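Local structure of Exo-arabinanase (Penicillium chrysogenum, 3A72) at residues G93-S105 and I116-W128. The protein probably releases arabinobiose from the ends of alpha-1,5-linked L-arabinan chains, as an exo-acting arabinanase with a sialidase-like fold. Residues are numbered along the deposited sequence; the frame is centred on the assembly and turned at random.
Sequences GSFKKGTLLLAGS and IVLYASQDDGMTW
Leu100 lies against Trp128 on the densely packed side of this antiparallel pairing. With CG anti to the backbone N (chi1 178°), its CD2 comes obliquely to indole CH2 (3.6 Å), from the ring side that Ser121 CB covers near the rim, and meets Gly125 CA at 3.7 Å. Leu102 CB comes to CZ3 from the other side of the ring plane. Val70 of strand 65-70 covers Leu102 and Trp128 from the neighbouring sheet, and the indole NE1 is hydrogen-bonded to Ser68 OG. Six backbone hydrogen bonds join Leu100, Leu102 and Gly104 to Ser121, Tyr119 and Val117; that from Tyr119 N to Leu102 O (2.8 Å) is nearly straight. Strands 100-106 and 114-121 are the two middle strands of a four-stranded antiparallel blade, with 82-87 and 129-137 outermost, one of six in a beta-propeller, as in sialidases. On the other face, Leu101 CD2 touches Ala120 CB at 3.7 Å, and Leu118 CD1 touches both Leu101 CB and Ala103 CB. Ser105, at the far end, has its side chain about 8 Å from a bound arabinofuranose. At the loop end, past Leu100 and Ser121, the contact opens to solvent, Gln122 and Asp124 being exposed. There Gln122, bent at chi2 (-58°), turns its amide over Thr99: OE1 stands 3.0 Å from Thr99 OG1, whose proton could instead serve Lys96 O, and NE2 reaches the edge of the Phe95 ring, 3.6 Å from CD1, the two planes 27° apart. A water accepts from Asp124 N and lies within hydrogen-bonding distance of Gly98 O and Ser121 O, bridging the two loops.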
loop_
_atom_site.group_PDB
_atom_site.type_symbol
_atom_site.label_atom_id
_atom_site.label_comp_id
_atom_site.label_asym_id
_atom_site.label_seq_id
_atom_site.Cartn_x
_atom_site.Cartn_y
_atom_site.Cartn_z
ATOM N N GLY A 93 -6.759 -8.643 20.132
ATOM C CA GLY A 93 -8.066 -8.743 20.760
ATOM C C GLY A 93 -8.636 -10.119 20.567
ATOM O O GLY A 93 -8.018 -11.151 20.839
ATOM N N SER A 94 -9.845 -10.184 20.082
ATOM C CA SER A 94 -10.598 -11.437 19.871
ATOM C C SER A 94 -10.248 -12.085 18.524
ATOM O O SER A 94 -10.785 -13.146 18.250
ATOM C CB SER A 94 -12.118 -11.215 19.924
ATOM O OG SER A 94 -12.559 -10.499 18.772
ATOM N N PHE A 95 -9.358 -11.500 17.725
ATOM C CA PHE A 95 -9.030 -11.982 16.392
ATOM C C PHE A 95 -7.680 -12.704 16.397
ATOM O O PHE A 95 -6.612 -12.125 16.700
ATOM C CB PHE A 95 -9.010 -10.823 15.376
ATOM C CG PHE A 95 -10.355 -10.198 15.195
ATOM C CD1 PHE A 95 -11.176 -10.661 14.176
ATOM C CD2 PHE A 95 -10.832 -9.186 16.002
ATOM C CE1 PHE A 95 -12.427 -10.118 13.990
ATOM C CE2 PHE A 95 -12.080 -8.635 15.830
ATOM C CZ PHE A 95 -12.895 -9.112 14.828
ATOM N N LYS A 96 -7.744 -14.017 16.097
ATOM C CA LYS A 96 -6.548 -14.840 16.112
ATOM C C LYS A 96 -5.517 -14.396 15.110
ATOM O O LYS A 96 -5.834 -13.847 14.050
ATOM C CB LYS A 96 -6.963 -16.327 15.727
ATOM C CG LYS A 96 -7.431 -17.133 16.883
ATOM C CD LYS A 96 -7.834 -18.546 16.447
ATOM C CE LYS A 96 -6.709 -19.205 15.673
ATOM N NZ LYS A 96 -7.032 -20.695 15.642
ATOM N N LYS A 97 -4.235 -14.736 15.385
ATOM C CA LYS A 97 -3.204 -14.783 14.362
ATOM C C LYS A 97 -3.748 -15.467 13.127
ATOM O O LYS A 97 -4.415 -16.515 13.252
ATOM C CB LYS A 97 -2.028 -15.552 14.903
ATOM C CG LYS A 97 -0.842 -15.705 13.974
ATOM C CD LYS A 97 0.319 -16.400 14.602
ATOM C CE LYS A 97 0.199 -17.880 14.895
ATOM N NZ LYS A 97 1.534 -18.655 14.967
ATOM N N GLY A 98 -3.469 -14.902 11.972
ATOM C CA GLY A 98 -3.938 -15.488 10.732
ATOM C C GLY A 98 -5.280 -15.021 10.285
ATOM O O GLY A 98 -5.707 -15.322 9.145
ATOM N N THR A 99 -6.021 -14.270 11.121
ATOM C CA THR A 99 -7.154 -13.534 10.602
ATOM C C THR A 99 -6.679 -12.698 9.419
ATOM O O THR A 99 -5.662 -12.023 9.509
ATOM C CB THR A 99 -7.719 -12.602 11.678
ATOM O OG1 THR A 99 -8.215 -13.367 12.798
ATOM C CG2 THR A 99 -8.867 -11.768 11.143
ATOM N N LEU A 100 -7.403 -12.695 8.319
ATOM C CA LEU A 100 -7.074 -11.941 7.144
ATOM C C LEU A 100 -7.926 -10.686 7.107
ATOM O O LEU A 100 -9.157 -10.785 7.131
ATOM C CB LEU A 100 -7.271 -12.770 5.893
ATOM C CG LEU A 100 -6.977 -12.027 4.574
ATOM C CD1 LEU A 100 -5.512 -11.639 4.417
ATOM C CD2 LEU A 100 -7.439 -12.904 3.410
ATOM N N LEU A 101 -7.298 -9.532 7.069
ATOM C CA LEU A 101 -7.978 -8.258 7.070
ATOM C C LEU A 101 -7.908 -7.600 5.691
ATOM O O LEU A 101 -6.926 -7.735 4.961
ATOM C CB LEU A 101 -7.376 -7.311 8.095
ATOM C CG LEU A 101 -7.347 -7.849 9.520
ATOM C CD1 LEU A 101 -6.630 -6.886 10.449
ATOM C CD2 LEU A 101 -8.778 -8.114 10.008
ATOM N N LEU A 102 -8.950 -6.851 5.391
ATOM C CA LEU A 102 -8.943 -5.909 4.275
ATOM C C LEU A 102 -9.383 -4.563 4.833
ATOM O O LEU A 102 -10.486 -4.473 5.432
ATOM C CB LEU A 102 -9.816 -6.325 3.091
ATOM C CG LEU A 102 -9.806 -5.315 1.940
ATOM C CD1 LEU A 102 -9.853 -5.963 0.593
ATOM C CD2 LEU A 102 -10.944 -4.305 2.044
ATOM N N ALA A 103 -8.576 -3.532 4.633
ATOM C CA ALA A 103 -9.008 -2.161 4.820
ATOM C C ALA A 103 -9.192 -1.535 3.448
ATOM O O ALA A 103 -8.477 -1.864 2.501
ATOM C CB ALA A 103 -8.029 -1.365 5.633
ATOM N N GLY A 104 -10.109 -0.585 3.305
ATOM C CA GLY A 104 -10.270 0.105 2.059
ATOM C C GLY A 104 -11.346 1.146 2.165
ATOM O O GLY A 104 -12.037 1.203 3.211
ATOM N N SER A 105 -11.523 1.980 1.142
ATOM C CA SER A 105 -12.384 3.128 1.269
ATOM C C SER A 105 -13.711 2.926 0.554
ATOM O O SER A 105 -13.785 2.710 -0.667
ATOM C CB SER A 105 -11.663 4.365 0.758
ATOM O OG SER A 105 -12.412 5.513 1.120
ATOM N N ILE A 116 -12.753 4.761 5.422
ATOM C CA ILE A 116 -11.847 3.609 5.502
ATOM C C ILE A 116 -12.461 2.634 6.474
ATOM O O ILE A 116 -12.580 2.936 7.688
ATOM C CB ILE A 116 -10.431 4.018 5.909
ATOM C CG1 ILE A 116 -9.821 4.962 4.896
ATOM C CG2 ILE A 116 -9.585 2.775 6.109
ATOM C CD1 ILE A 116 -8.525 5.608 5.368
ATOM N N VAL A 117 -12.857 1.489 5.946
ATOM C CA VAL A 117 -13.532 0.410 6.678
ATOM C C VAL A 117 -12.620 -0.815 6.730
ATOM O O VAL A 117 -11.723 -0.989 5.903
ATOM C CB VAL A 117 -14.879 0.096 6.052
ATOM C CG1 VAL A 117 -15.843 1.275 6.216
ATOM C CG2 VAL A 117 -14.786 -0.375 4.610
ATOM N N LEU A 118 -12.878 -1.650 7.720
ATOM C CA LEU A 118 -12.130 -2.854 8.012
ATOM C C LEU A 118 -13.054 -4.075 7.949
ATOM O O LEU A 118 -14.048 -4.119 8.676
ATOM C CB LEU A 118 -11.441 -2.769 9.402
ATOM C CG LEU A 118 -10.475 -3.893 9.706
ATOM C CD1 LEU A 118 -9.252 -3.823 8.858
ATOM C CD2 LEU A 118 -10.138 -3.865 11.194
ATOM N N TYR A 119 -12.695 -5.040 7.111
ATOM C CA TYR A 119 -13.334 -6.334 6.949
ATOM C C TYR A 119 -12.348 -7.422 7.377
ATOM O O TYR A 119 -11.134 -7.294 7.276
ATOM C CB TYR A 119 -13.744 -6.557 5.461
ATOM C CG TYR A 119 -15.065 -5.877 5.164
ATOM C CD1 TYR A 119 -16.229 -6.605 5.084
ATOM C CD2 TYR A 119 -15.172 -4.500 4.994
ATOM C CE1 TYR A 119 -17.443 -6.014 4.824
ATOM C CE2 TYR A 119 -16.375 -3.871 4.772
ATOM C CZ TYR A 119 -17.521 -4.631 4.682
ATOM O OH TYR A 119 -18.719 -3.954 4.497
ATOM N N ALA A 120 -12.897 -8.553 7.851
ATOM C CA ALA A 120 -12.083 -9.683 8.290
ATOM C C ALA A 120 -12.618 -10.974 7.699
ATOM O O ALA A 120 -13.840 -11.187 7.547
ATOM C CB ALA A 120 -12.082 -9.796 9.788
ATOM N N SER A 121 -11.693 -11.876 7.425
ATOM C CA SER A 121 -11.960 -13.218 6.996
ATOM C C SER A 121 -11.237 -14.209 7.898
ATOM O O SER A 121 -10.031 -14.029 8.188
ATOM C CB SER A 121 -11.438 -13.433 5.555
ATOM O OG SER A 121 -11.519 -14.803 5.183
ATOM N N GLN A 122 -11.952 -15.227 8.358
ATOM C CA GLN A 122 -11.386 -16.250 9.192
ATOM C C GLN A 122 -11.060 -17.504 8.408
ATOM O O GLN A 122 -10.567 -18.473 9.038
ATOM C CB GLN A 122 -12.348 -16.583 10.329
ATOM C CG GLN A 122 -12.816 -15.416 11.119
ATOM C CD GLN A 122 -11.736 -14.609 11.768
ATOM O OE1 GLN A 122 -10.570 -15.000 12.060
ATOM N NE2 GLN A 122 -12.142 -13.394 12.075
ATOM N N ASP A 123 -11.267 -17.536 7.114
ATOM C CA ASP A 123 -11.103 -18.717 6.293
ATOM C C ASP A 123 -10.239 -18.420 5.103
ATOM O O ASP A 123 -10.467 -18.933 3.961
ATOM C CB ASP A 123 -12.484 -19.283 5.863
ATOM C CG ASP A 123 -13.367 -18.257 5.179
ATOM O OD1 ASP A 123 -12.881 -17.177 4.765
ATOM O OD2 ASP A 123 -14.582 -18.552 5.040
ATOM N N ASP A 124 -9.184 -17.619 5.331
ATOM C CA ASP A 124 -8.137 -17.415 4.318
ATOM C C ASP A 124 -8.685 -16.728 3.085
ATOM O O ASP A 124 -8.154 -16.855 1.978
ATOM C CB ASP A 124 -7.378 -18.710 3.974
ATOM C CG ASP A 124 -6.605 -19.303 5.149
ATOM O OD1 ASP A 124 -6.248 -18.555 6.031
ATOM O OD2 ASP A 124 -6.290 -20.520 5.170
ATOM N N GLY A 125 -9.694 -15.860 3.268
ATOM C CA GLY A 125 -10.197 -15.059 2.165
ATOM C C GLY A 125 -11.384 -15.619 1.417
ATOM O O GLY A 125 -11.703 -15.080 0.336
ATOM N N MET A 126 -12.030 -16.659 1.927
ATOM C CA MET A 126 -13.227 -17.155 1.264
ATOM C C MET A 126 -14.491 -16.342 1.593
ATOM O O MET A 126 -15.327 -16.125 0.708
ATOM C CB MET A 126 -13.435 -18.628 1.567
ATOM C CG MET A 126 -12.265 -19.514 1.124
ATOM S SD MET A 126 -11.918 -19.479 -0.625
ATOM C CE MET A 126 -13.446 -19.998 -1.301
ATOM N N THR A 127 -14.610 -15.954 2.852
ATOM C CA THR A 127 -15.747 -15.184 3.316
ATOM C C THR A 127 -15.282 -14.030 4.175
ATOM O O THR A 127 -14.205 -14.074 4.782
ATOM C CB THR A 127 -16.805 -16.015 4.069
ATOM O OG1 THR A 127 -16.197 -16.512 5.265
ATOM C CG2 THR A 127 -17.316 -17.144 3.207
ATOM N N TRP A 128 -16.112 -12.994 4.255
ATOM C CA TRP A 128 -15.736 -11.705 4.871
ATOM C C TRP A 128 -16.883 -11.198 5.721
ATOM O O TRP A 128 -18.070 -11.355 5.376
ATOM C CB TRP A 128 -15.458 -10.641 3.786
ATOM C CG TRP A 128 -14.347 -11.046 2.881
ATOM C CD1 TRP A 128 -14.429 -11.735 1.710
ATOM C CD2 TRP A 128 -12.978 -10.799 3.096
ATOM N NE1 TRP A 128 -13.154 -11.878 1.241
ATOM C CE2 TRP A 128 -12.234 -11.330 2.034
ATOM C CE3 TRP A 128 -12.255 -10.112 4.110
ATOM C CZ2 TRP A 128 -10.860 -11.233 1.974
ATOM C CZ3 TRP A 128 -10.891 -10.014 4.039
ATOM C CH2 TRP A 128 -10.183 -10.562 2.958
HETATM O O HOH W 1 -8.213 -16.273 7.626
#